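Local coordinates for putative type VI secretion protein (Escherichia coli, PDB 3U66) that probably acts as an inner-membrane-anchored component of the bacterial type VI secretion machinery, here as its cytoplasmic domain, at residues S59-E73 and V124-G138. Residues are numbered along the deposited sequence; the frame is centred on the assembly and turned at random.
Sequences SSDIMLYAFCALLDE and VLTCLCRTLQLGFTG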
loop_
_atom_site.group_PDB
_atom_site.type_symbol
_atom_site.label_atom_id
_atom_site.label_comp_id
_atom_site.label_asym_id
_atom_site.label_seq_id
_atom_site.Cartn_x
_atom_site.Cartn_y
_atom_site.Cartn_z
ATOM N N SER A 59 11.622 -7.801 -6.358
ATOM C CA SER A 59 10.459 -8.143 -5.537
ATOM C C SER A 59 10.451 -7.483 -4.141
ATOM O O SER A 59 9.414 -6.977 -3.701
ATOM C CB SER A 59 10.384 -9.657 -5.378
ATOM O OG SER A 59 10.620 -10.313 -6.610
ATOM N N SER A 60 11.612 -7.436 -3.465
ATOM C CA SER A 60 11.788 -6.755 -2.183
ATOM C C SER A 60 11.446 -5.278 -2.331
ATOM O O SER A 60 10.647 -4.774 -1.546
ATOM C CB SER A 60 13.216 -6.916 -1.677
ATOM O OG SER A 60 13.566 -8.279 -1.507
ATOM N N ASP A 61 11.950 -4.629 -3.410
ATOM C CA ASP A 61 11.692 -3.225 -3.706
ATOM C C ASP A 61 10.237 -2.877 -4.008
ATOM O O ASP A 61 9.787 -1.842 -3.540
ATOM C CB ASP A 61 12.696 -2.651 -4.715
ATOM C CG ASP A 61 14.127 -2.528 -4.186
ATOM O OD1 ASP A 61 14.299 -2.226 -2.970
ATOM O OD2 ASP A 61 15.073 -2.711 -4.985
ATOM N N ILE A 62 9.495 -3.732 -4.739
ATOM C CA ILE A 62 8.063 -3.503 -5.001
ATOM C C ILE A 62 7.237 -3.678 -3.707
ATOM O O ILE A 62 6.393 -2.827 -3.391
ATOM C CB ILE A 62 7.480 -4.225 -6.275
ATOM C CG1 ILE A 62 5.933 -4.265 -6.310
ATOM C CG2 ILE A 62 7.992 -5.627 -6.426
ATOM C CD1 ILE A 62 5.214 -2.985 -6.431
HETATM N N MSE A 63 7.526 -4.741 -2.938
HETATM C CA MSE A 63 6.859 -5.000 -1.652
HETATM C C MSE A 63 7.059 -3.851 -0.655
HETATM O O MSE A 63 6.090 -3.399 -0.042
HETATM C CB MSE A 63 7.356 -6.311 -1.044
HETATM C CG MSE A 63 6.667 -7.537 -1.611
HETATM SE SE MSE A 63 7.699 -9.146 -1.206
HETATM C CE MSE A 63 6.454 -10.150 -0.583
ATOM N N LEU A 64 8.311 -3.354 -0.539
ATOM C CA LEU A 64 8.669 -2.243 0.336
ATOM C C LEU A 64 8.099 -0.914 -0.149
ATOM O O LEU A 64 7.777 -0.059 0.683
ATOM C CB LEU A 64 10.185 -2.156 0.505
ATOM C CG LEU A 64 10.812 -3.219 1.410
ATOM C CD1 LEU A 64 12.268 -3.435 1.058
ATOM C CD2 LEU A 64 10.658 -2.853 2.883
ATOM N N TYR A 65 7.970 -0.742 -1.486
ATOM C CA TYR A 65 7.409 0.453 -2.109
ATOM C C TYR A 65 5.933 0.576 -1.733
ATOM O O TYR A 65 5.524 1.614 -1.211
ATOM C CB TYR A 65 7.572 0.406 -3.641
ATOM C CG TYR A 65 7.185 1.696 -4.332
ATOM C CD1 TYR A 65 5.895 1.896 -4.809
ATOM C CD2 TYR A 65 8.120 2.711 -4.526
ATOM C CE1 TYR A 65 5.527 3.089 -5.424
ATOM C CE2 TYR A 65 7.767 3.905 -5.148
ATOM C CZ TYR A 65 6.468 4.094 -5.587
ATOM O OH TYR A 65 6.102 5.268 -6.189
ATOM N N ALA A 66 5.155 -0.514 -1.958
ATOM C CA ALA A 66 3.727 -0.598 -1.645
ATOM C C ALA A 66 3.497 -0.320 -0.177
ATOM O O ALA A 66 2.585 0.433 0.147
ATOM C CB ALA A 66 3.179 -1.967 -2.018
ATOM N N PHE A 67 4.363 -0.856 0.701
ATOM C CA PHE A 67 4.269 -0.611 2.143
ATOM C C PHE A 67 4.529 0.846 2.519
ATOM O O PHE A 67 3.807 1.374 3.372
ATOM C CB PHE A 67 5.184 -1.544 2.949
ATOM C CG PHE A 67 4.990 -1.401 4.434
ATOM C CD1 PHE A 67 3.953 -2.060 5.081
ATOM C CD2 PHE A 67 5.836 -0.598 5.186
ATOM C CE1 PHE A 67 3.766 -1.913 6.450
ATOM C CE2 PHE A 67 5.644 -0.448 6.558
ATOM C CZ PHE A 67 4.609 -1.106 7.177
ATOM N N CYS A 68 5.582 1.475 1.925
ATOM C CA CYS A 68 5.936 2.878 2.156
ATOM C C CYS A 68 4.766 3.761 1.742
ATOM O O CYS A 68 4.326 4.596 2.522
ATOM C CB CYS A 68 7.213 3.255 1.411
ATOM S SG CYS A 68 8.741 2.768 2.255
ATOM N N ALA A 69 4.220 3.514 0.539
ATOM C CA ALA A 69 3.065 4.204 -0.036
ATOM C C ALA A 69 1.808 4.014 0.821
ATOM O O ALA A 69 1.023 4.957 0.958
ATOM C CB ALA A 69 2.814 3.701 -1.446
ATOM N N LEU A 70 1.634 2.808 1.411
ATOM C CA LEU A 70 0.500 2.481 2.279
ATOM C C LEU A 70 0.589 3.271 3.597
ATOM O O LEU A 70 -0.354 3.989 3.955
ATOM C CB LEU A 70 0.386 0.942 2.501
ATOM C CG LEU A 70 -0.557 0.392 3.593
ATOM C CD1 LEU A 70 -2.022 0.737 3.327
ATOM C CD2 LEU A 70 -0.377 -1.099 3.757
ATOM N N LEU A 71 1.738 3.165 4.284
ATOM C CA LEU A 71 2.025 3.846 5.548
ATOM C C LEU A 71 2.006 5.379 5.428
ATOM O O LEU A 71 1.413 6.024 6.286
ATOM C CB LEU A 71 3.358 3.345 6.119
ATOM C CG LEU A 71 3.776 3.786 7.522
ATOM C CD1 LEU A 71 2.644 3.645 8.546
ATOM C CD2 LEU A 71 4.965 2.995 7.967
ATOM N N ASP A 72 2.611 5.952 4.362
ATOM C CA ASP A 72 2.611 7.403 4.107
ATOM C C ASP A 72 1.187 7.937 3.946
ATOM O O ASP A 72 0.856 8.953 4.553
ATOM C CB ASP A 72 3.432 7.760 2.854
ATOM C CG ASP A 72 4.940 7.720 3.009
ATOM O OD1 ASP A 72 5.431 7.971 4.126
ATOM O OD2 ASP A 72 5.628 7.497 2.001
ATOM N N GLU A 73 0.349 7.247 3.142
ATOM C CA GLU A 73 -1.041 7.634 2.893
ATOM C C GLU A 73 -1.919 7.597 4.149
ATOM O O GLU A 73 -2.704 8.522 4.342
ATOM C CB GLU A 73 -1.662 6.796 1.767
ATOM C CG GLU A 73 -2.904 7.430 1.167
ATOM C CD GLU A 73 -3.794 6.458 0.429
ATOM O OE1 GLU A 73 -4.540 5.696 1.088
ATOM O OE2 GLU A 73 -3.732 6.452 -0.818
ATOM N N VAL A 124 4.601 -10.955 -4.042
ATOM C CA VAL A 124 4.434 -9.560 -4.473
ATOM C C VAL A 124 2.937 -9.251 -4.623
ATOM O O VAL A 124 2.482 -8.254 -4.066
ATOM C CB VAL A 124 5.255 -9.252 -5.763
ATOM C CG1 VAL A 124 4.927 -7.875 -6.344
ATOM C CG2 VAL A 124 6.752 -9.382 -5.502
ATOM N N LEU A 125 2.176 -10.127 -5.327
ATOM C CA LEU A 125 0.725 -10.003 -5.541
ATOM C C LEU A 125 -0.039 -10.001 -4.231
ATOM O O LEU A 125 -1.076 -9.338 -4.141
ATOM C CB LEU A 125 0.162 -11.138 -6.427
ATOM C CG LEU A 125 0.522 -11.198 -7.916
ATOM C CD1 LEU A 125 -0.292 -12.259 -8.597
ATOM C CD2 LEU A 125 0.299 -9.875 -8.615
ATOM N N THR A 126 0.449 -10.773 -3.230
ATOM C CA THR A 126 -0.157 -10.866 -1.901
ATOM C C THR A 126 -0.038 -9.512 -1.209
ATOM O O THR A 126 -1.044 -8.978 -0.737
ATOM C CB THR A 126 0.460 -12.030 -1.104
ATOM O OG1 THR A 126 0.236 -13.251 -1.817
ATOM C CG2 THR A 126 -0.091 -12.137 0.321
ATOM N N CYS A 127 1.179 -8.943 -1.201
ATOM C CA CYS A 127 1.477 -7.652 -0.589
ATOM C C CYS A 127 0.689 -6.507 -1.209
ATOM O O CYS A 127 0.213 -5.642 -0.476
ATOM C CB CYS A 127 2.975 -7.390 -0.606
ATOM S SG CYS A 127 3.905 -8.458 0.518
ATOM N N LEU A 128 0.507 -6.534 -2.545
ATOM C CA LEU A 128 -0.267 -5.539 -3.286
ATOM C C LEU A 128 -1.767 -5.631 -2.941
ATOM O O LEU A 128 -2.467 -4.610 -2.940
ATOM C CB LEU A 128 -0.027 -5.667 -4.803
ATOM C CG LEU A 128 1.382 -5.324 -5.311
ATOM C CD1 LEU A 128 1.532 -5.683 -6.760
ATOM C CD2 LEU A 128 1.728 -3.852 -5.100
ATOM N N CYS A 129 -2.245 -6.852 -2.623
ATOM C CA CYS A 129 -3.625 -7.092 -2.206
ATOM C C CYS A 129 -3.802 -6.592 -0.782
ATOM O O CYS A 129 -4.802 -5.945 -0.469
ATOM C CB CYS A 129 -3.990 -8.571 -2.327
ATOM S SG CYS A 129 -4.270 -9.123 -4.026
ATOM N N ARG A 130 -2.814 -6.883 0.073
ATOM C CA ARG A 130 -2.802 -6.461 1.471
ATOM C C ARG A 130 -2.760 -4.938 1.560
ATOM O O ARG A 130 -3.469 -4.368 2.396
ATOM C CB ARG A 130 -1.626 -7.107 2.225
ATOM C CG ARG A 130 -1.980 -7.681 3.596
ATOM C CD ARG A 130 -2.918 -8.864 3.501
ATOM N NE ARG A 130 -2.609 -9.925 4.458
ATOM C CZ ARG A 130 -3.428 -10.340 5.419
ATOM N NH1 ARG A 130 -4.622 -9.776 5.573
ATOM N NH2 ARG A 130 -3.062 -11.314 6.237
ATOM N N THR A 131 -1.987 -4.282 0.649
ATOM C CA THR A 131 -1.856 -2.827 0.559
ATOM C C THR A 131 -3.234 -2.197 0.298
ATOM O O THR A 131 -3.598 -1.233 0.965
ATOM C CB THR A 131 -0.775 -2.452 -0.476
ATOM O OG1 THR A 131 0.479 -3.004 -0.062
ATOM C CG2 THR A 131 -0.633 -0.952 -0.677
ATOM N N LEU A 132 -4.005 -2.781 -0.634
ATOM C CA LEU A 132 -5.349 -2.315 -0.989
ATOM C C LEU A 132 -6.389 -2.638 0.072
ATOM O O LEU A 132 -7.314 -1.846 0.259
ATOM C CB LEU A 132 -5.806 -2.850 -2.360
ATOM C CG LEU A 132 -4.987 -2.461 -3.600
ATOM C CD1 LEU A 132 -5.659 -2.933 -4.850
ATOM C CD2 LEU A 132 -4.745 -0.969 -3.687
ATOM N N GLN A 133 -6.246 -3.793 0.757
ATOM C CA GLN A 133 -7.135 -4.239 1.832
ATOM C C GLN A 133 -7.038 -3.297 3.026
ATOM O O GLN A 133 -8.060 -3.003 3.635
ATOM C CB GLN A 133 -6.783 -5.677 2.262
ATOM C CG GLN A 133 -7.693 -6.256 3.353
ATOM C CD GLN A 133 -7.108 -7.417 4.118
ATOM O OE1 GLN A 133 -5.968 -7.838 3.915
ATOM N NE2 GLN A 133 -7.877 -7.944 5.046
ATOM N N LEU A 134 -5.826 -2.814 3.351
ATOM C CA LEU A 134 -5.616 -1.935 4.510
ATOM C C LEU A 134 -6.049 -0.477 4.309
ATOM O O LEU A 134 -6.014 0.312 5.258
ATOM C CB LEU A 134 -4.193 -2.056 5.102
ATOM C CG LEU A 134 -3.685 -3.471 5.449
ATOM C CD1 LEU A 134 -2.341 -3.402 6.091
ATOM C CD2 LEU A 134 -4.632 -4.221 6.358
ATOM N N GLY A 135 -6.471 -0.142 3.094
ATOM C CA GLY A 135 -6.988 1.182 2.789
ATOM C C GLY A 135 -6.273 2.025 1.759
ATOM O O GLY A 135 -6.618 3.204 1.622
ATOM N N PHE A 136 -5.290 1.457 1.014
ATOM C CA PHE A 136 -4.602 2.265 0.001
ATOM C C PHE A 136 -5.537 2.633 -1.135
ATOM O O PHE A 136 -6.148 1.761 -1.745
ATOM C CB PHE A 136 -3.320 1.611 -0.538
ATOM C CG PHE A 136 -2.639 2.421 -1.622
ATOM C CD1 PHE A 136 -1.768 3.452 -1.298
ATOM C CD2 PHE A 136 -2.888 2.163 -2.967
ATOM C CE1 PHE A 136 -1.145 4.202 -2.298
ATOM C CE2 PHE A 136 -2.271 2.919 -3.969
ATOM C CZ PHE A 136 -1.403 3.932 -3.626
ATOM N N THR A 137 -5.632 3.931 -1.411
ATOM C CA THR A 137 -6.463 4.496 -2.463
ATOM C C THR A 137 -5.578 5.101 -3.545
ATOM O O THR A 137 -5.775 4.812 -4.722
ATOM C CB THR A 137 -7.453 5.500 -1.852
ATOM O OG1 THR A 137 -8.259 4.819 -0.890
ATOM C CG2 THR A 137 -8.344 6.162 -2.897
ATOM N N GLY A 138 -4.635 5.944 -3.141
ATOM C CA GLY A 138 -3.743 6.656 -4.044
ATOM C C GLY A 138 -4.483 7.636 -4.931
ATOM O O GLY A 138 -5.533 8.164 -4.547
#
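A69 O stands at the edge of the F136 ring, near its plane and 3.9 Å from F136 CD1. From the ring's own segment, the backbone N of G138 lies over the centre of one face and L132 CD2 lies in plane at the edge. The carboxylate of E73, which comes up to the ring obliquely, grips the chain that leaves helix 122-133. T137 N is shared between the two oxygens, 3.2 Å from both E73 OE1 and E73 OE2, each through its syn lone pair; G138 N meets OE2 nearly along the C-O axis. With CG anti to the backbone N (chi1 -161°) and the chain extended beyond it, E73 reaches across to these amides. A leucine here would probably leave the amides of T137 and G138 without their acceptor and the turn freer to move. That turn starts at G135 with a Schellman motif; L70 packs against the last helical turn before it, with CD1 3.5 Å from T131 O and CD2 against L134 CD1.

Toward the N-terminal ends of both segments, A66 CB packs on T131 OG1, and that hydroxyl donates to C127 O. I62 crosses V124 and L128 at about right angles, and CE of M63, a selenomethionine, rests on C127 SG. The axes of helical segments 59-73 and 124-133 run nearly parallel (3°) and approach to 9.4 Å, at the centre of this all-helical DotU-family domain; helix 103-115 touches I62 and F136, and helix 7-24 packs against M63 and L134.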